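Local structure of periplasmic protein-probably involved in high-affinity Fe2+ transport (5I0Y) at residues B[13-18]-B[139-144]; B[25-30]-B[99-104]. The protein probably takes part in high-affinity iron(II) uptake as a periplasmic copper-binding component of a transport system. The protein carries 1 engineered substitution. All blocks are in the same frame, centred on the assembly; numbering follows the deposited sequence.

Contact 1: residues B[13-18]-B[139-144]; sequences TMNEME and KPFDVS
M14 and F141 face each other across two backbones that stay well apart: the closest alpha carbons, M14 CA and V143 CA, are 8.5 Å from each other, too far for direct strand pairing. Segment 13-18 is a tight hairpin, in which a type I' turn carries M14 to M17 through N15 and E16, both with positive phi; asparagine tolerates this left-handed conformation well. M14 and M17 pair N to O in both directions. Segment 139-144 runs into strand 141-149, and F141 reaches from its start to bridge the gap. Over one face of the ring lies the M14 chain, with M14 CG 3.5 Å from F141 CE1. With CG anti to the backbone N (chi1 179°) and a bend at the next bond, M14 SD sits obliquely above that face, 5.4 Å from the F141 ring centroid. N15 OD1 stands 3.3 Å above the F141 ring plane, near its rim, the amide turned 77° to the ring. One water donates to N15 OD1 and K139 O, which probably helps hold the amide in this pose. At the ring edge, M17 CE, the end methyl of a buried, unbranched thioether chain, comes within 3.8 Å of F141 CZ; W138 meets the same ring edge-to-face. This is a Met-aromatic contact in a beta sandwich, joining the turn between strands 6-14 and 17-24 to the opposite outermost strand, 141-149.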
loop_
_atom_site.group_PDB
_atom_site.type_symbol
_atom_site.label_atom_id
_atom_site.label_comp_id
_atom_site.label_asym_id
_atom_site.label_seq_id
_atom_site.Cartn_x
_atom_site.Cartn_y
_atom_site.Cartn_z
ATOM N N THR B 13 -9.478 15.646 -9.207
ATOM C CA THR B 13 -8.890 14.590 -10.003
ATOM C C THR B 13 -7.610 15.113 -10.612
ATOM O O THR B 13 -7.569 16.232 -11.131
ATOM C CB THR B 13 -9.854 14.022 -11.070
ATOM O OG1 THR B 13 -9.271 12.847 -11.655
ATOM C CG2 THR B 13 -10.159 15.025 -12.172
ATOM N N MET B 14 -6.558 14.308 -10.515
ATOM C CA MET B 14 -5.240 14.656 -11.018
ATOM C C MET B 14 -4.476 13.371 -11.250
ATOM O O MET B 14 -4.525 12.463 -10.415
ATOM C CB MET B 14 -4.490 15.524 -10.000
ATOM C CG MET B 14 -3.091 15.923 -10.424
ATOM S SD MET B 14 -3.157 16.953 -11.892
ATOM C CE MET B 14 -1.483 16.790 -12.502
ATOM N N ASN B 15 -3.793 13.271 -12.389
ATOM C CA ASN B 15 -2.962 12.107 -12.687
ATOM C C ASN B 15 -3.739 10.802 -12.592
ATOM O O ASN B 15 -3.221 9.774 -12.141
ATOM C CB ASN B 15 -1.717 12.079 -11.798
ATOM C CG ASN B 15 -0.744 13.185 -12.132
ATOM O OD1 ASN B 15 -0.177 13.833 -11.253
ATOM N ND2 ASN B 15 -0.552 13.406 -13.423
ATOM N N GLU B 16 -4.990 10.837 -13.036
ATOM C CA GLU B 16 -5.829 9.646 -13.090
ATOM C C GLU B 16 -6.089 9.049 -11.708
ATOM O O GLU B 16 -6.247 7.829 -11.534
ATOM C CB GLU B 16 -5.212 8.617 -14.053
ATOM C CG GLU B 16 -5.295 9.034 -15.521
ATOM C CD GLU B 16 -4.064 9.685 -16.129
ATOM O OE1 GLU B 16 -4.140 9.930 -17.355
ATOM O OE2 GLU B 16 -3.032 9.955 -15.474
ATOM N N MET B 17 -6.172 9.952 -10.737
ATOM C CA MET B 17 -6.553 9.628 -9.347
ATOM C C MET B 17 -7.586 10.634 -8.872
ATOM O O MET B 17 -7.582 11.776 -9.338
ATOM C CB MET B 17 -5.347 9.705 -8.403
ATOM C CG MET B 17 -4.220 8.723 -8.719
ATOM S SD MET B 17 -2.762 9.043 -7.716
ATOM C CE MET B 17 -2.205 10.577 -8.443
ATOM N N GLU B 18 -8.446 10.221 -7.949
ATOM C CA GLU B 18 -9.322 11.147 -7.232
ATOM C C GLU B 18 -8.730 11.311 -5.846
ATOM O O GLU B 18 -8.492 10.316 -5.160
ATOM C CB GLU B 18 -10.766 10.636 -7.155
ATOM C CG GLU B 18 -11.790 11.705 -6.762
ATOM C CD GLU B 18 -11.973 12.795 -7.813
ATOM O OE1 GLU B 18 -11.585 12.593 -8.975
ATOM O OE2 GLU B 18 -12.533 13.869 -7.466
ATOM N N LYS B 139 5.070 13.325 -12.076
ATOM C CA LYS B 139 6.010 14.041 -11.215
ATOM C C LYS B 139 5.315 14.474 -9.931
ATOM O O LYS B 139 4.084 14.598 -9.909
ATOM C CB LYS B 139 6.568 15.280 -11.931
ATOM C CG LYS B 139 7.514 14.966 -13.087
ATOM C CD LYS B 139 7.966 16.225 -13.814
ATOM C CE LYS B 139 8.652 15.896 -15.133
ATOM N NZ LYS B 139 7.681 15.683 -16.249
ATOM N N PRO B 140 6.098 14.713 -8.860
ATOM C CA PRO B 140 5.504 15.187 -7.607
ATOM C C PRO B 140 4.609 16.415 -7.841
ATOM O O PRO B 140 4.887 17.250 -8.717
ATOM C CB PRO B 140 6.728 15.530 -6.739
ATOM C CG PRO B 140 7.826 14.659 -7.265
ATOM C CD PRO B 140 7.562 14.541 -8.743
ATOM N N PHE B 141 3.529 16.514 -7.085
ATOM C CA PHE B 141 2.576 17.600 -7.270
ATOM C C PHE B 141 1.861 17.899 -5.971
ATOM O O PHE B 141 1.823 17.062 -5.030
ATOM C CB PHE B 141 1.574 17.272 -8.382
ATOM C CG PHE B 141 0.598 16.160 -8.031
ATOM C CD1 PHE B 141 -0.700 16.457 -7.625
ATOM C CD2 PHE B 141 0.971 14.816 -8.133
ATOM C CE1 PHE B 141 -1.596 15.448 -7.295
ATOM C CE2 PHE B 141 0.067 13.801 -7.807
ATOM C CZ PHE B 141 -1.215 14.123 -7.396
ATOM N N ASP B 142 1.257 19.082 -5.938
ATOM C CA ASP B 142 0.409 19.517 -4.846
ATOM C C ASP B 142 -1.065 19.454 -5.210
ATOM O O ASP B 142 -1.450 19.639 -6.365
ATOM C CB ASP B 142 0.700 20.979 -4.490
ATOM C CG ASP B 142 1.977 21.174 -3.690
ATOM O OD1 ASP B 142 2.665 20.192 -3.326
ATOM O OD2 ASP B 142 2.286 22.344 -3.399
ATOM N N VAL B 143 -1.879 19.235 -4.192
ATOM C CA VAL B 143 -3.310 19.429 -4.300
ATOM C C VAL B 143 -3.791 20.202 -3.079
ATOM O O VAL B 143 -3.326 19.958 -1.959
ATOM C CB VAL B 143 -4.045 18.090 -4.457
ATOM C CG1 VAL B 143 -3.630 17.098 -3.380
ATOM C CG2 VAL B 143 -5.531 18.328 -4.446
ATOM N N SER B 144 -4.675 21.173 -3.303
ATOM C CA SER B 144 -5.168 22.025 -2.210
ATOM C C SER B 144 -6.664 21.956 -1.973
ATOM O O SER B 144 -7.449 21.655 -2.893
ATOM C CB SER B 144 -4.784 23.477 -2.450
ATOM O OG SER B 144 -3.379 23.625 -2.408
HETATM O O HOH W 1 2.087 15.394 -11.693
#

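Contact 2: residues B[25-30]-B[99-104]; sequences QPIDME and GANIKM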
loop_
_atom_site.group_PDB
_atom_site.type_symbol
_atom_site.label_atom_id
_atom_site.label_comp_id
_atom_site.label_asym_id
_atom_site.label_seq_id
_atom_site.Cartn_x
_atom_site.Cartn_y
_atom_site.Cartn_z
ATOM N N GLN B 25 -12.370 12.024 14.224
ATOM C CA GLN B 25 -11.777 12.115 15.554
ATOM C C GLN B 25 -10.392 11.486 15.597
ATOM O O GLN B 25 -10.077 10.613 14.775
ATOM C CB GLN B 25 -12.670 11.580 16.693
ATOM C CG GLN B 25 -13.898 10.792 16.292
ATOM C CD GLN B 25 -13.630 9.323 16.012
ATOM O OE1 GLN B 25 -12.485 8.892 15.850
ATOM N NE2 GLN B 25 -14.702 8.541 15.942
ATOM N N PRO B 26 -9.548 11.942 16.541
ATOM C CA PRO B 26 -8.247 11.326 16.715
ATOM C C PRO B 26 -8.388 9.819 16.947
ATOM O O PRO B 26 -9.395 9.335 17.480
ATOM C CB PRO B 26 -7.678 12.019 17.956
ATOM C CG PRO B 26 -8.383 13.352 17.989
ATOM C CD PRO B 26 -9.763 13.061 17.490
ATOM N N ILE B 27 -7.384 9.090 16.478
ATOM C CA ILE B 27 -7.366 7.638 16.541
ATOM C C ILE B 27 -6.138 7.138 17.289
ATOM O O ILE B 27 -5.202 7.887 17.568
ATOM C CB ILE B 27 -7.422 7.044 15.114
ATOM C CG1 ILE B 27 -6.217 7.487 14.242
ATOM C CG2 ILE B 27 -8.739 7.416 14.454
ATOM C CD1 ILE B 27 -4.936 6.712 14.460
ATOM N N ASP B 28 -6.167 5.844 17.601
ATOM C CA ASP B 28 -4.998 5.127 18.086
ATOM C C ASP B 28 -4.450 4.255 16.971
ATOM O O ASP B 28 -5.205 3.648 16.221
ATOM C CB ASP B 28 -5.380 4.173 19.229
ATOM C CG ASP B 28 -5.888 4.870 20.478
ATOM O OD1 ASP B 28 -5.727 6.097 20.660
ATOM O OD2 ASP B 28 -6.450 4.122 21.311
ATOM N N MET B 29 -3.134 4.178 16.908
ATOM C CA MET B 29 -2.466 3.363 15.921
ATOM C C MET B 29 -1.373 2.501 16.528
ATOM O O MET B 29 -0.859 2.800 17.623
ATOM C CB MET B 29 -1.852 4.271 14.848
ATOM C CG MET B 29 -0.558 4.920 15.298
ATOM S SD MET B 29 0.275 5.725 13.928
ATOM C CE MET B 29 1.851 6.122 14.666
ATOM N N GLU B 30 -1.009 1.447 15.807
ATOM C CA GLU B 30 0.145 0.627 16.166
ATOM C C GLU B 30 1.385 1.218 15.487
ATOM O O GLU B 30 1.310 1.616 14.331
ATOM C CB GLU B 30 -0.067 -0.818 15.689
ATOM C CG GLU B 30 1.034 -1.787 16.135
ATOM C CD GLU B 30 1.029 -3.133 15.427
ATOM O OE1 GLU B 30 0.021 -3.506 14.815
ATOM O OE2 GLU B 30 2.066 -3.833 15.499
ATOM N N GLY B 99 -2.550 9.188 6.621
ATOM C CA GLY B 99 -3.048 10.134 7.609
ATOM C C GLY B 99 -2.165 10.340 8.802
ATOM O O GLY B 99 -1.065 9.806 8.866
ATOM N N ALA B 100 -2.654 11.171 9.722
ATOM C CA ALA B 100 -1.937 11.493 10.974
ATOM C C ALA B 100 -2.884 12.186 11.925
ATOM O O ALA B 100 -3.720 12.987 11.510
ATOM C CB ALA B 100 -0.722 12.387 10.732
ATOM N N ASN B 101 -2.763 11.881 13.216
ATOM C CA ASN B 101 -3.385 12.719 14.245
ATOM C C ASN B 101 -2.695 14.077 14.232
ATOM O O ASN B 101 -1.465 14.161 14.175
ATOM C CB ASN B 101 -3.195 12.115 15.629
ATOM C CG ASN B 101 -4.143 10.966 15.917
ATOM O OD1 ASN B 101 -5.102 10.676 15.178
ATOM N ND2 ASN B 101 -3.910 10.326 17.065
ATOM N N ILE B 102 -3.502 15.123 14.315
ATOM C CA ILE B 102 -2.963 16.467 14.380
ATOM C C ILE B 102 -3.742 17.333 15.368
ATOM O O ILE B 102 -4.924 17.111 15.639
ATOM C CB ILE B 102 -2.929 17.159 12.995
ATOM C CG1 ILE B 102 -4.343 17.377 12.483
ATOM C CG2 ILE B 102 -2.081 16.387 11.974
ATOM C CD1 ILE B 102 -4.398 18.360 11.328
ATOM N N LYS B 103 -3.044 18.329 15.899
ATOM C CA LYS B 103 -3.693 19.357 16.680
ATOM C C LYS B 103 -4.053 20.462 15.708
ATOM O O LYS B 103 -3.198 20.931 14.967
ATOM C CB LYS B 103 -2.755 19.858 17.781
ATOM C CG LYS B 103 -3.404 20.808 18.775
ATOM C CD LYS B 103 -2.381 21.395 19.734
ATOM C CE LYS B 103 -2.912 22.675 20.360
ATOM N NZ LYS B 103 -3.061 23.747 19.331
ATOM N N MET B 104 -5.325 20.838 15.692
ATOM C CA MET B 104 -5.790 21.959 14.874
ATOM C C MET B 104 -5.397 23.299 15.508
ATOM O O MET B 104 -4.815 23.345 16.589
ATOM C CB MET B 104 -7.293 21.836 14.631
ATOM C CG MET B 104 -7.654 20.672 13.703
ATOM S SD MET B 104 -7.067 20.837 11.996
ATOM C CE MET B 104 -8.298 21.956 11.339
#
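The N101 carboxamide lies alongside the backbone of I27 and overlaps both its N-H and its carbonyl. I27 N donates to N101 OD1 at 3.1 Å in a nearly straight bond (175°), with the donor tilted somewhat from the plane of the amide carbonyl. In return N101 ND2 donates a hydrogen bond to I27 O at 2.8 Å, close to the plane of its own amide and in that of the I27 carbonyl. Donor and acceptor on one flat group therefore grip a single residue twice, which suits asparagine to its place near a strand end, where it holds a loop without regular secondary structure. Its CG is anti to the carbonyl carbon (chi1 -78°), which carries the amide outward from strand 95-102 to the loop. Each amide atom has another partner: N101 OD1 is hydrogen-bonded to H44 ND1, and N101 ND2 to L36 O. H44, with M90 and H97, binds the copper ion, so N101 belongs to the second shell of this site and probably helps orient the imidazole. I27 packs on H44, its side chain about 5 Å from the copper; the branched aliphatic group suits a buried wall there, and I27 CG1 also passes 3.5 Å from N101 OD1. P26 rests its CA 3.6 Å from N101 OD1. Farther along, D28 N is hydrogen-bonded to the D129 carboxylate of the second subunit, and E30 forms a salt bridge with R126 of that subunit.

Contacts 1 and 2 lie on opposite sides of the chain's centre, their centres about 24 Å apart, and both reach the same antiparallel sheet. Contact 1 packs the hairpin turn between strands 6-14 and 17-24 against the start of outermost strand 141-149, by an aromatic ring, thioethers and a bridging water. Contact 2 instead ties a long loop to the inner strand 95-102 by direct side-chain-to-backbone hydrogen bonds. Both are partly buried, yet their surroundings differ: M17 is buried in the first, where no other chain of the assembly touches the segments, while buried I27 in the second sits between the copper site and the partner subunit. Along the chain, contact 2 is nested within the loop closed by contact 1.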